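Local coordinates for protein EvdO2 (PDB 4XAB) that probably acts as a non-haem, metal-dependent oxygenase of the phytanoyl-CoA dioxygenase family, carrying out an oxidative cyclization in orthosomycin biosynthesis, at residues A124-D136 / H161-H174. Sequence-based numbering, arbitrary orientation.
Sequences APTPWHQDEAYMD and HYLPGGHRGPVLPH. With NI (nickel (II) ion), chain B.
Three hydrogen bonds join Gln130 to the loop 170-174. Its carboxamide reads the backbone: OE1 takes the Leu172 N-H at 2.8 Å on a lone pair, while NE2 gives an almost straight bond (175°) to Pro170 O, which lies in the amide plane. The third uses the main chain, Gln130 N donating to His174 NE2 over 3.0 Å, somewhat tilted from the ring plane. His174 ND1 in turn donates to Leu172 O at 2.6 Å, so both ring nitrogens are engaged and the ring's rotation is fixed. With CG anti to its carbonyl carbon (chi1 -74°), the His174 ring comes edge-on to the backbone at His129 and Gln130, its plane nearly coplanar with the Gln130 amide. Apolar contacts complete the join. Ala133 CB sits squarely over the imidazole face, 3.4 Å from its centroid, a CH-pi contact; Val171 splits its methyls, CG1 against Ala133 and CG2 across Glu132 CD, whose carboxylate is salt-bridged to Arg212 and Arg246. Farther along, the Trp128 ring edge meets the backbone at Tyr162 and Leu163. With an alanine at His174, Gln130 N and Leu172 O would probably each lose a partner and a gap open beside Ala133 CB. An accepting NE2 and donating ND1 are consistent with a neutral ring; through Gln130 N, His174 probably helps, as a second-shell residue, to position the His129-X-Asp131 backbone that with His215 binds nickel in the double-stranded beta-helix.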
loop_
_atom_site.group_PDB
_atom_site.type_symbol
_atom_site.label_atom_id
_atom_site.label_comp_id
_atom_site.label_asym_id
_atom_site.label_seq_id
_atom_site.Cartn_x
_atom_site.Cartn_y
_atom_site.Cartn_z
ATOM N N ALA A 124 -2.069 10.917 12.433
ATOM C CA ALA A 124 -1.019 9.909 12.565
ATOM C C ALA A 124 -0.386 9.601 11.209
ATOM O O ALA A 124 -1.092 9.423 10.215
ATOM C CB ALA A 124 -1.565 8.629 13.182
ATOM N N PRO A 125 0.950 9.540 11.169
ATOM C CA PRO A 125 1.618 9.052 9.962
ATOM C C PRO A 125 1.559 7.537 9.901
ATOM O O PRO A 125 1.190 6.889 10.888
ATOM C CB PRO A 125 3.059 9.526 10.150
ATOM C CG PRO A 125 3.245 9.431 11.654
ATOM C CD PRO A 125 1.907 9.801 12.262
ATOM N N THR A 126 1.903 6.986 8.744
ATOM C CA THR A 126 2.280 5.585 8.655
ATOM C C THR A 126 3.797 5.544 8.772
ATOM O O THR A 126 4.508 5.985 7.863
ATOM C CB THR A 126 1.815 4.948 7.339
ATOM O OG1 THR A 126 0.400 5.148 7.199
ATOM C CG2 THR A 126 2.112 3.452 7.349
ATOM N N PRO A 127 4.303 5.067 9.919
ATOM C CA PRO A 127 5.737 5.194 10.186
ATOM C C PRO A 127 6.565 4.405 9.192
ATOM O O PRO A 127 6.040 3.472 8.575
ATOM C CB PRO A 127 5.885 4.618 11.599
ATOM C CG PRO A 127 4.535 4.799 12.213
ATOM C CD PRO A 127 3.569 4.552 11.088
ATOM N N TRP A 128 7.825 4.788 9.028
ATOM C CA TRP A 128 8.760 4.012 8.215
ATOM C C TRP A 128 8.685 2.518 8.514
ATOM O O TRP A 128 8.721 2.108 9.667
ATOM C CB TRP A 128 10.190 4.500 8.436
ATOM C CG TRP A 128 10.466 5.782 7.740
ATOM C CD1 TRP A 128 10.540 7.028 8.304
ATOM C CD2 TRP A 128 10.700 5.952 6.344
ATOM N NE1 TRP A 128 10.812 7.961 7.338
ATOM C CE2 TRP A 128 10.905 7.329 6.122
ATOM C CE3 TRP A 128 10.742 5.073 5.254
ATOM C CZ2 TRP A 128 11.160 7.851 4.856
ATOM C CZ3 TRP A 128 10.998 5.589 3.994
ATOM C CH2 TRP A 128 11.200 6.970 3.802
ATOM N N HIS A 129 8.578 1.714 7.457
ATOM C CA HIS A 129 8.545 0.261 7.579
ATOM C C HIS A 129 8.905 -0.364 6.250
ATOM O O HIS A 129 8.889 0.300 5.214
ATOM C CB HIS A 129 7.155 -0.246 8.022
ATOM C CG HIS A 129 6.082 -0.069 6.983
ATOM N ND1 HIS A 129 5.474 1.147 6.739
ATOM C CD2 HIS A 129 5.524 -0.947 6.112
ATOM C CE1 HIS A 129 4.586 1.010 5.768
ATOM N NE2 HIS A 129 4.598 -0.250 5.362
ATOM N N GLN A 130 9.217 -1.658 6.292
ATOM C CA GLN A 130 9.302 -2.460 5.082
ATOM C C GLN A 130 8.193 -3.487 5.164
ATOM O O GLN A 130 7.965 -4.081 6.225
ATOM C CB GLN A 130 10.664 -3.137 4.955
ATOM C CG GLN A 130 11.787 -2.183 4.656
ATOM C CD GLN A 130 13.112 -2.745 5.090
ATOM O OE1 GLN A 130 13.352 -2.914 6.287
ATOM N NE2 GLN A 130 13.978 -3.047 4.128
ATOM N N ASP A 131 7.487 -3.704 4.058
ATOM C CA ASP A 131 6.355 -4.613 4.104
ATOM C C ASP A 131 6.834 -6.023 4.477
ATOM O O ASP A 131 6.120 -6.776 5.141
ATOM C CB ASP A 131 5.604 -4.614 2.761
ATOM C CG ASP A 131 4.870 -3.313 2.504
ATOM O OD1 ASP A 131 4.667 -2.536 3.461
ATOM O OD2 ASP A 131 4.515 -3.049 1.340
ATOM N N GLU A 132 8.053 -6.372 4.075
ATOM C CA GLU A 132 8.584 -7.700 4.407
ATOM C C GLU A 132 8.747 -7.903 5.925
ATOM O O GLU A 132 8.770 -9.034 6.411
ATOM C CB GLU A 132 9.924 -7.945 3.703
ATOM C CG GLU A 132 10.384 -9.409 3.823
ATOM C CD GLU A 132 11.484 -9.767 2.850
ATOM O OE1 GLU A 132 11.623 -9.078 1.823
ATOM O OE2 GLU A 132 12.219 -10.739 3.125
ATOM N N ALA A 133 8.842 -6.818 6.685
ATOM C CA ALA A 133 8.981 -6.962 8.139
ATOM C C ALA A 133 7.770 -7.645 8.769
ATOM O O ALA A 133 7.852 -8.176 9.883
ATOM C CB ALA A 133 9.218 -5.590 8.785
ATOM N N TYR A 134 6.648 -7.626 8.057
ATOM C CA TYR A 134 5.423 -8.283 8.505
ATOM C C TYR A 134 5.381 -9.762 8.142
ATOM O O TYR A 134 4.463 -10.473 8.538
ATOM C CB TYR A 134 4.188 -7.600 7.900
ATOM C CG TYR A 134 3.866 -6.244 8.495
ATOM C CD1 TYR A 134 3.073 -6.136 9.631
ATOM C CD2 TYR A 134 4.353 -5.085 7.921
ATOM C CE1 TYR A 134 2.775 -4.887 10.179
ATOM C CE2 TYR A 134 4.072 -3.839 8.463
ATOM C CZ TYR A 134 3.277 -3.752 9.597
ATOM O OH TYR A 134 2.976 -2.512 10.143
ATOM N N MET A 135 6.361 -10.223 7.378
ATOM C CA MET A 135 6.279 -11.562 6.816
ATOM C C MET A 135 7.147 -12.571 7.550
ATOM O O MET A 135 8.163 -12.209 8.133
ATOM C CB MET A 135 6.650 -11.517 5.343
ATOM C CG MET A 135 5.710 -10.628 4.569
ATOM S SD MET A 135 6.294 -10.446 2.881
ATOM C CE MET A 135 5.873 -12.026 2.186
ATOM N N ASP A 136 6.738 -13.837 7.486
ATOM C CA ASP A 136 7.440 -14.947 8.130
ATOM C C ASP A 136 8.843 -15.113 7.544
ATOM O O ASP A 136 8.982 -15.357 6.352
ATOM C CB ASP A 136 6.614 -16.219 7.935
ATOM C CG ASP A 136 7.090 -17.383 8.764
ATOM O OD1 ASP A 136 8.287 -17.461 9.105
ATOM O OD2 ASP A 136 6.236 -18.239 9.048
ATOM N N HIS A 161 6.355 8.071 0.790
ATOM C CA HIS A 161 7.748 8.441 0.640
ATOM C C HIS A 161 8.549 7.153 0.671
ATOM O O HIS A 161 8.217 6.250 1.436
ATOM C CB HIS A 161 8.226 9.344 1.780
ATOM C CG HIS A 161 7.404 10.582 1.980
ATOM N ND1 HIS A 161 7.964 11.841 2.038
ATOM C CD2 HIS A 161 6.080 10.750 2.211
ATOM C CE1 HIS A 161 7.015 12.734 2.261
ATOM N NE2 HIS A 161 5.861 12.098 2.367
ATOM N N TYR A 162 9.618 7.087 -0.108
ATOM C CA TYR A 162 10.460 5.891 -0.157
ATOM C C TYR A 162 11.924 6.146 0.153
ATOM O O TYR A 162 12.418 7.255 -0.019
ATOM C CB TYR A 162 10.389 5.258 -1.546
ATOM C CG TYR A 162 9.033 4.762 -1.922
ATOM C CD1 TYR A 162 8.250 5.457 -2.831
ATOM C CD2 TYR A 162 8.539 3.590 -1.392
ATOM C CE1 TYR A 162 7.017 4.989 -3.202
ATOM C CE2 TYR A 162 7.309 3.125 -1.735
ATOM C CZ TYR A 162 6.540 3.829 -2.643
ATOM O OH TYR A 162 5.302 3.347 -3.003
ATOM N N LEU A 163 12.626 5.094 0.581
ATOM C CA LEU A 163 14.085 5.126 0.640
ATOM C C LEU A 163 14.642 4.440 -0.597
ATOM O O LEU A 163 14.652 3.212 -0.662
ATOM C CB LEU A 163 14.613 4.424 1.900
ATOM C CG LEU A 163 16.135 4.522 2.007
ATOM C CD1 LEU A 163 16.528 5.925 2.412
ATOM C CD2 LEU A 163 16.705 3.493 2.986
ATOM N N PRO A 164 15.093 5.224 -1.593
ATOM C CA PRO A 164 15.570 4.627 -2.845
ATOM C C PRO A 164 16.698 3.635 -2.613
ATOM O O PRO A 164 17.652 3.949 -1.894
ATOM C CB PRO A 164 16.075 5.831 -3.649
ATOM C CG PRO A 164 15.337 7.013 -3.079
ATOM C CD PRO A 164 15.192 6.699 -1.609
ATOM N N GLY A 165 16.577 2.458 -3.218
ATOM C CA GLY A 165 17.629 1.470 -3.153
ATOM C C GLY A 165 17.538 0.600 -1.920
ATOM O O GLY A 165 18.280 -0.373 -1.790
ATOM N N GLY A 166 16.610 0.931 -1.021
ATOM C CA GLY A 166 16.525 0.233 0.256
ATOM C C GLY A 166 16.120 -1.223 0.150
ATOM O O GLY A 166 16.300 -2.000 1.095
ATOM N N HIS A 167 15.546 -1.599 -0.985
ATOM C CA HIS A 167 15.149 -2.986 -1.194
ATOM C C HIS A 167 16.355 -3.910 -1.393
ATOM O O HIS A 167 16.191 -5.127 -1.384
ATOM C CB HIS A 167 14.194 -3.108 -2.389
ATOM C CG HIS A 167 14.791 -2.674 -3.690
ATOM N ND1 HIS A 167 15.542 -1.525 -3.819
ATOM C CD2 HIS A 167 14.770 -3.249 -4.916
ATOM C CE1 HIS A 167 15.942 -1.401 -5.075
ATOM N NE2 HIS A 167 15.477 -2.428 -5.759
ATOM N N ARG A 168 17.553 -3.347 -1.582
ATOM C CA ARG A 168 18.764 -4.166 -1.661
ATOM C C ARG A 168 19.491 -4.212 -0.327
ATOM O O ARG A 168 20.504 -4.878 -0.191
ATOM C CB ARG A 168 19.709 -3.648 -2.745
ATOM C CG ARG A 168 19.203 -3.901 -4.144
ATOM C CD ARG A 168 20.280 -3.564 -5.149
ATOM N NE ARG A 168 20.762 -2.193 -4.972
ATOM C CZ ARG A 168 20.287 -1.131 -5.624
ATOM N NH1 ARG A 168 19.312 -1.264 -6.518
ATOM N NH2 ARG A 168 20.797 0.071 -5.384
ATOM N N GLY A 169 18.960 -3.480 0.650
ATOM C CA GLY A 169 19.510 -3.491 1.998
ATOM C C GLY A 169 18.839 -4.571 2.826
ATOM O O GLY A 169 18.053 -5.367 2.310
ATOM N N PRO A 170 19.134 -4.602 4.131
ATOM C CA PRO A 170 18.502 -5.616 4.979
ATOM C C PRO A 170 17.039 -5.302 5.247
ATOM O O PRO A 170 16.571 -4.178 4.997
ATOM C CB PRO A 170 19.315 -5.540 6.275
ATOM C CG PRO A 170 19.766 -4.112 6.332
ATOM C CD PRO A 170 20.006 -3.691 4.893
ATOM N N VAL A 171 16.317 -6.293 5.752
ATOM C CA VAL A 171 15.091 -5.999 6.469
ATOM C C VAL A 171 15.576 -5.390 7.772
ATOM O O VAL A 171 16.219 -6.048 8.585
ATOM C CB VAL A 171 14.216 -7.234 6.693
ATOM C CG1 VAL A 171 12.999 -6.859 7.549
ATOM C CG2 VAL A 171 13.773 -7.795 5.349
ATOM N N LEU A 172 15.312 -4.099 7.905
ATOM C CA LEU A 172 15.771 -3.270 9.012
ATOM C C LEU A 172 15.152 -3.689 10.331
ATOM O O LEU A 172 14.108 -4.329 10.346
ATOM C CB LEU A 172 15.424 -1.815 8.700
ATOM C CG LEU A 172 16.157 -1.289 7.473
ATOM C CD1 LEU A 172 15.515 -0.014 6.954
ATOM C CD2 LEU A 172 17.632 -1.072 7.820
ATOM N N PRO A 173 15.808 -3.347 11.449
ATOM C CA PRO A 173 15.174 -3.664 12.729
ATOM C C PRO A 173 13.821 -2.971 12.840
ATOM O O PRO A 173 13.728 -1.769 12.608
ATOM C CB PRO A 173 16.165 -3.120 13.760
ATOM C CG PRO A 173 17.487 -3.133 13.063
ATOM C CD PRO A 173 17.163 -2.793 11.618
ATOM N N HIS A 174 12.785 -3.722 13.180
ATOM C CA HIS A 174 11.476 -3.123 13.399
ATOM C C HIS A 174 11.015 -3.406 14.820
ATOM O O HIS A 174 11.490 -4.335 15.476
ATOM C CB HIS A 174 10.428 -3.661 12.410
ATOM C CG HIS A 174 10.557 -3.135 11.010
ATOM N ND1 HIS A 174 11.669 -3.354 10.222
ATOM C CD2 HIS A 174 9.686 -2.437 10.241
ATOM C CE1 HIS A 174 11.479 -2.804 9.032
ATOM N NE2 HIS A 174 10.286 -2.237 9.022
HETATM NI NI NI B . 3.624 -0.771 3.638
HETATM O O HOH W 1 2.705 -1.128 1.886
#